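PDB 5C2Y: RNA polymerase II subunit B1 CTD phosphatase RTR1 from Saccharomyces cerevisiae, which dephosphorylates the heptad-repeat C-terminal domain of RNA polymerase II's largest subunit, regulating a switch in its phosphorylation during transcription. Local coordinates for residues M6-I9 with E10-K13; F59-P62 with D63-Q66; K170-E173 with E174-K177. All blocks are in the same frame, centred on the assembly; numbering follows the deposited sequence.

Contact 1: residues M6-I9 with E10-K13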
# COMPACT_ATOMS: atom_id res chain seq x y z
N MET A 6 1.67 1.58 14.76
CA MET A 6 1.63 1.84 13.33
C MET A 6 2.97 1.53 12.70
O MET A 6 4.01 1.82 13.29
CB MET A 6 1.28 3.30 13.07
CG MET A 6 0.10 3.81 13.88
SD MET A 6 -1.06 4.68 12.82
CE MET A 6 -0.46 6.37 12.87
N ALA A 7 2.97 0.96 11.50
CA ALA A 7 4.24 0.66 10.83
C ALA A 7 4.98 1.92 10.40
O ALA A 7 4.42 2.80 9.74
CB ALA A 7 4.01 -0.27 9.63
N THR A 8 6.24 2.02 10.78
CA THR A 8 7.10 3.10 10.33
C THR A 8 8.17 2.53 9.42
O THR A 8 8.37 1.32 9.39
CB THR A 8 7.75 3.85 11.49
OG1 THR A 8 8.61 2.95 12.21
CG2 THR A 8 6.69 4.43 12.43
N ILE A 9 8.87 3.41 8.70
CA ILE A 9 9.92 2.99 7.78
C ILE A 9 10.98 2.24 8.56
O ILE A 9 11.66 1.36 8.03
CB ILE A 9 10.55 4.19 7.04
CG1 ILE A 9 9.53 4.76 6.05
CG2 ILE A 9 11.82 3.78 6.32
CD1 ILE A 9 10.08 5.85 5.14
N GLU A 10 11.09 2.55 9.85
CA GLU A 10 12.05 1.85 10.67
C GLU A 10 11.56 0.43 10.99
O GLU A 10 12.35 -0.52 10.95
CB GLU A 10 12.36 2.63 11.94
CG GLU A 10 13.57 2.10 12.71
CD GLU A 10 14.85 2.06 11.88
OE1 GLU A 10 14.95 2.82 10.89
OE2 GLU A 10 15.76 1.26 12.23
N ASP A 11 10.27 0.30 11.29
CA ASP A 11 9.67 -1.02 11.52
C ASP A 11 9.88 -1.94 10.33
O ASP A 11 10.22 -3.11 10.48
CB ASP A 11 8.18 -0.90 11.81
CG ASP A 11 7.90 0.02 12.98
OD1 ASP A 11 8.86 0.61 13.53
OD2 ASP A 11 6.71 0.12 13.36
N ILE A 12 9.68 -1.39 9.14
CA ILE A 12 9.89 -2.10 7.89
C ILE A 12 11.35 -2.51 7.70
O ILE A 12 11.64 -3.59 7.17
CB ILE A 12 9.44 -1.22 6.71
CG1 ILE A 12 7.95 -0.94 6.85
CG2 ILE A 12 9.71 -1.89 5.41
CD1 ILE A 12 7.44 0.05 5.90
N LYS A 13 12.26 -1.66 8.16
CA LYS A 13 13.68 -1.91 7.98
C LYS A 13 14.16 -2.94 9.00
O LYS A 13 14.98 -3.80 8.68
CB LYS A 13 14.49 -0.61 8.13
CG LYS A 13 14.50 0.33 6.92
CD LYS A 13 15.23 1.61 7.32
CE LYS A 13 15.12 2.73 6.29
NZ LYS A 13 15.29 4.06 6.97
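The start of helix 9-17 is closed off by Thr8 at its N-cap position, gripped through two of its atoms by the carboxylate of Asp11 three residues on. The Thr8 hydroxyl OG1 donates to Asp11 OD1 over 2.7 Å, arriving from above the carboxylate plane, 81° out of it. The other oxygen, Asp11 OD2, takes a weak bond from the backbone Thr8 N at 3.2 Å. Asp11 CG stands anti to its own carbonyl carbon (chi1 -56°), which swings the carboxylate back past the first turn toward the incoming chain and gives each oxygen its own donor. The residue three after the N-cap thus turns its carboxylate back onto the cap residue, and a negative group there would be expected to suit the helix dipole. Ile12 N bonds to Thr8 O at 3.0 Å, nearly straight at 165°, and Lys13 N makes a weak bond to Ile9 O. On the flank, the extended Lys13 chain crosses Ile9 at a slant, its CE 3.5 Å from Ile9 CG2. Ile12 is buried and meets Leu41 of helix 28-42 and Leu56 of helix 50-56, while Ala7 exchanges backbone hydrogen bonds with Glu46 and Lys48 in the loop between helices 28-42 and 50-56.

Contact 2: residues F59-P62 with D63-Q66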
# COMPACT_ATOMS: atom_id res chain seq x y z
N PHE A 59 8.96 -2.17 -2.76
CA PHE A 59 8.93 -3.58 -2.39
C PHE A 59 7.75 -4.32 -2.97
O PHE A 59 7.67 -5.53 -2.85
CB PHE A 59 8.88 -3.72 -0.86
CG PHE A 59 10.05 -3.09 -0.15
CD1 PHE A 59 11.31 -3.68 -0.19
CD2 PHE A 59 9.89 -1.93 0.58
CE1 PHE A 59 12.38 -3.12 0.47
CE2 PHE A 59 10.95 -1.37 1.25
CZ PHE A 59 12.19 -1.96 1.19
N LEU A 60 6.82 -3.58 -3.58
CA LEU A 60 5.55 -4.15 -4.04
C LEU A 60 5.34 -4.09 -5.54
O LEU A 60 5.84 -3.20 -6.23
CB LEU A 60 4.38 -3.43 -3.36
CG LEU A 60 4.45 -3.40 -1.84
CD1 LEU A 60 3.20 -2.76 -1.30
CD2 LEU A 60 4.62 -4.80 -1.32
N THR A 61 4.59 -5.06 -6.02
CA THR A 61 4.07 -5.05 -7.37
C THR A 61 2.56 -4.83 -7.23
O THR A 61 2.01 -5.05 -6.15
CB THR A 61 4.37 -6.37 -8.09
OG1 THR A 61 3.80 -7.45 -7.33
CG2 THR A 61 5.88 -6.59 -8.21
N PRO A 62 1.90 -4.38 -8.31
CA PRO A 62 0.44 -4.23 -8.28
C PRO A 62 -0.27 -5.47 -7.74
O PRO A 62 -1.26 -5.35 -7.00
CB PRO A 62 0.11 -4.00 -9.75
CG PRO A 62 1.24 -3.22 -10.22
CD PRO A 62 2.44 -3.86 -9.58
N ASP A 63 0.25 -6.65 -8.07
CA ASP A 63 -0.38 -7.89 -7.64
C ASP A 63 -0.20 -8.12 -6.16
O ASP A 63 -1.15 -8.48 -5.47
CB ASP A 63 0.18 -9.06 -8.44
CG ASP A 63 0.18 -8.78 -9.91
OD1 ASP A 63 -0.85 -9.08 -10.55
OD2 ASP A 63 1.19 -8.21 -10.42
N MET A 64 1.01 -7.88 -5.66
CA MET A 64 1.26 -8.04 -4.24
C MET A 64 0.42 -7.07 -3.43
O MET A 64 -0.05 -7.40 -2.35
CB MET A 64 2.74 -7.87 -3.92
CG MET A 64 3.58 -9.08 -4.23
SD MET A 64 3.04 -10.61 -3.40
CE MET A 64 4.19 -11.74 -4.19
N TYR A 65 0.21 -5.88 -3.97
CA TYR A 65 -0.59 -4.89 -3.27
C TYR A 65 -2.03 -5.40 -3.22
O TYR A 65 -2.69 -5.29 -2.19
CB TYR A 65 -0.49 -3.53 -3.95
CG TYR A 65 -1.33 -2.48 -3.29
CD1 TYR A 65 -0.84 -1.75 -2.22
CD2 TYR A 65 -2.61 -2.23 -3.72
CE1 TYR A 65 -1.61 -0.77 -1.60
CE2 TYR A 65 -3.39 -1.26 -3.11
CZ TYR A 65 -2.89 -0.54 -2.05
OH TYR A 65 -3.67 0.42 -1.46
N GLN A 66 -2.49 -5.98 -4.32
CA GLN A 66 -3.82 -6.61 -4.34
C GLN A 66 -3.99 -7.61 -3.20
O GLN A 66 -4.97 -7.54 -2.44
CB GLN A 66 -4.07 -7.31 -5.68
CG GLN A 66 -5.53 -7.68 -5.88
CD GLN A 66 -6.45 -6.51 -5.56
OE1 GLN A 66 -6.44 -5.48 -6.26
NE2 GLN A 66 -7.25 -6.64 -4.49
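Leu60 brings its CD1 methyl to the edge of the Tyr65 ring, close to the ring plane, with Leu60 CD1 4.3 Å from Tyr65 CD1. The second methyl turns to the preceding residue, Met64, with Leu60 CD2 lying 4.4 Å from Met64 CB, and the two branches thus straddle neighbouring positions of the first turn of helix 62-74. Thr61 sits at the N-cap. Its OG1, placed between the backbone N and the carbonyl carbon (chi1 58°), accepts from Met64 N at 3.3 Å, with an N-H...O angle of 162°. Thr61 and Met64 run side by side in the same direction, and the Met64 chain passes the hydroxyl with its CG 3.5 Å from Thr61 OG1 before bending at chi2 and touching Thr35 of helix 28-42. The main chain continues the turn: Tyr65 N bonds to Thr61 O at 2.9 Å, and Gln66 N bonds to Pro62 O at 3.0 Å. Pro62 O also accepts from Gln129 NE2 of helix 119-129, so this one carbonyl joins two helices. Tyr65 has CG anti to its backbone N (chi1 179°), sending the ring inward to meet Tyr128; the side chain is about 8 Å from those of the zinc ligands Cys78 and His121. Pro62 suits the first position of the helix, where an N-H would have no acceptor within the helix. The cap hydroxyl therefore satisfies Met64 N, an N-H of the first turn, while a hydrogen bond to Ser125 OG gives the hydroxyl of the buried Tyr65 a partner and fixes the ring's outer end on the zinc-binding side.

Contact 3: residues K170-E173 with E174-K177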
# COMPACT_ATOMS: atom_id res chain seq x y z
N LYS A 170 -3.41 21.37 -5.48
CA LYS A 170 -4.20 22.26 -6.31
C LYS A 170 -5.01 23.31 -5.54
O LYS A 170 -5.43 24.31 -6.14
CB LYS A 170 -5.14 21.42 -7.18
CG LYS A 170 -6.39 20.88 -6.49
CD LYS A 170 -7.03 19.88 -7.42
CE LYS A 170 -8.35 19.39 -6.92
NZ LYS A 170 -8.94 18.54 -8.01
N ALA A 171 -5.21 23.12 -4.23
CA ALA A 171 -6.06 24.02 -3.43
C ALA A 171 -5.76 25.51 -3.66
O ALA A 171 -4.60 25.91 -3.87
CB ALA A 171 -5.93 23.68 -1.94
N SER A 172 -6.82 26.30 -3.66
CA SER A 172 -6.75 27.74 -3.88
C SER A 172 -6.34 28.50 -2.63
O SER A 172 -6.33 27.95 -1.53
CB SER A 172 -8.11 28.27 -4.33
OG SER A 172 -8.97 28.40 -3.20
N GLU A 173 -6.06 29.78 -2.78
CA GLU A 173 -5.71 30.62 -1.65
C GLU A 173 -6.89 30.75 -0.70
O GLU A 173 -6.74 30.78 0.53
CB GLU A 173 -5.24 31.99 -2.13
CG GLU A 173 -4.94 32.94 -1.02
CD GLU A 173 -4.53 34.30 -1.51
OE1 GLU A 173 -3.35 34.44 -1.88
OE2 GLU A 173 -5.39 35.20 -1.55
N GLU A 174 -8.09 30.81 -1.27
CA GLU A 174 -9.29 30.93 -0.45
C GLU A 174 -9.46 29.65 0.36
O GLU A 174 -9.81 29.69 1.55
CB GLU A 174 -10.51 31.20 -1.32
CG GLU A 174 -11.81 30.94 -0.59
CD GLU A 174 -13.02 30.94 -1.51
OE1 GLU A 174 -12.84 30.77 -2.74
OE2 GLU A 174 -14.15 31.07 -0.98
N ASP A 175 -9.19 28.52 -0.29
CA ASP A 175 -9.18 27.20 0.38
C ASP A 175 -8.13 27.16 1.48
O ASP A 175 -8.44 26.92 2.64
CB ASP A 175 -8.92 26.08 -0.65
CG ASP A 175 -10.12 25.84 -1.57
OD1 ASP A 175 -11.25 26.25 -1.20
OD2 ASP A 175 -9.94 25.25 -2.67
N ILE A 176 -6.88 27.41 1.10
CA ILE A 176 -5.76 27.53 2.04
C ILE A 176 -6.08 28.38 3.25
O ILE A 176 -5.81 27.98 4.38
CB ILE A 176 -4.53 28.17 1.37
CG1 ILE A 176 -3.90 27.27 0.32
CG2 ILE A 176 -3.47 28.49 2.40
CD1 ILE A 176 -2.74 27.96 -0.38
N LYS A 177 -6.62 29.57 3.02
CA LYS A 177 -6.79 30.55 4.10
C LYS A 177 -7.75 30.04 5.18
O LYS A 177 -7.55 30.32 6.37
CB LYS A 177 -7.29 31.90 3.53
CG LYS A 177 -6.17 32.90 3.20
CD LYS A 177 -6.72 34.16 2.51
CE LYS A 177 -5.97 35.45 2.92
NZ LYS A 177 -6.01 36.59 1.89
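Unequal strength marks the capping box of Ser172 and Asp175: one of its two reciprocal bonds is firm and the other weak. In the firm half, Asp175 N gives its hydrogen to Ser172 OG at 2.9 Å and an angle of 167°. In the returning half, Ser172 N reaches Asp175 OD2 at 3.4 Å. The serine hydroxyl is carried there by a chi1 of 78°, which tucks OG between the backbone N and the carbonyl carbon, over the opening turn. Ahead of the cap, Ala171 directs its methyl at the helix, with CB 4.0 Å from Asp175 CB. Main-chain bonds follow at once, Ile176 N to Ser172 O at 2.7 Å and Lys177 N to Glu173 O at 2.8 Å. Glu173 and Lys177, four residues apart, lie alongside each other and point the same way. Their ends form a long salt bridge, Glu173 OE2 to Lys177 NZ at 3.8 Å, and both residues are exposed. Three consecutive acidic residues, Glu173, Glu174 and Asp175, open the helix with their carboxylates fanned out, a placement that may suit its dipole. The cap marks a short break between two helices: the contact follows helix 163-170 and leads into helix 173-180, the last in the chain, and its centre lies about 28 Å from the centre of the chain.

All three contacts are the same kind of element, the N-terminal first turn of a helix with a serine or threonine cap, set at different depths. Contacts 1 and 2 are partly buried: their nearest atoms come within about 4 Å, and both have side chains that touch helix 28-42. Contact 3 is a surface turn, its nearest atoms about 20 Å or more from the others. In contact 1 the carboxylate does the holding, in contact 2 the cap hydroxyl is joined by apolar and aromatic packing near the zinc site, and in contact 3 a capping box with one weak half and a long salt bridge stand with little apolar cover.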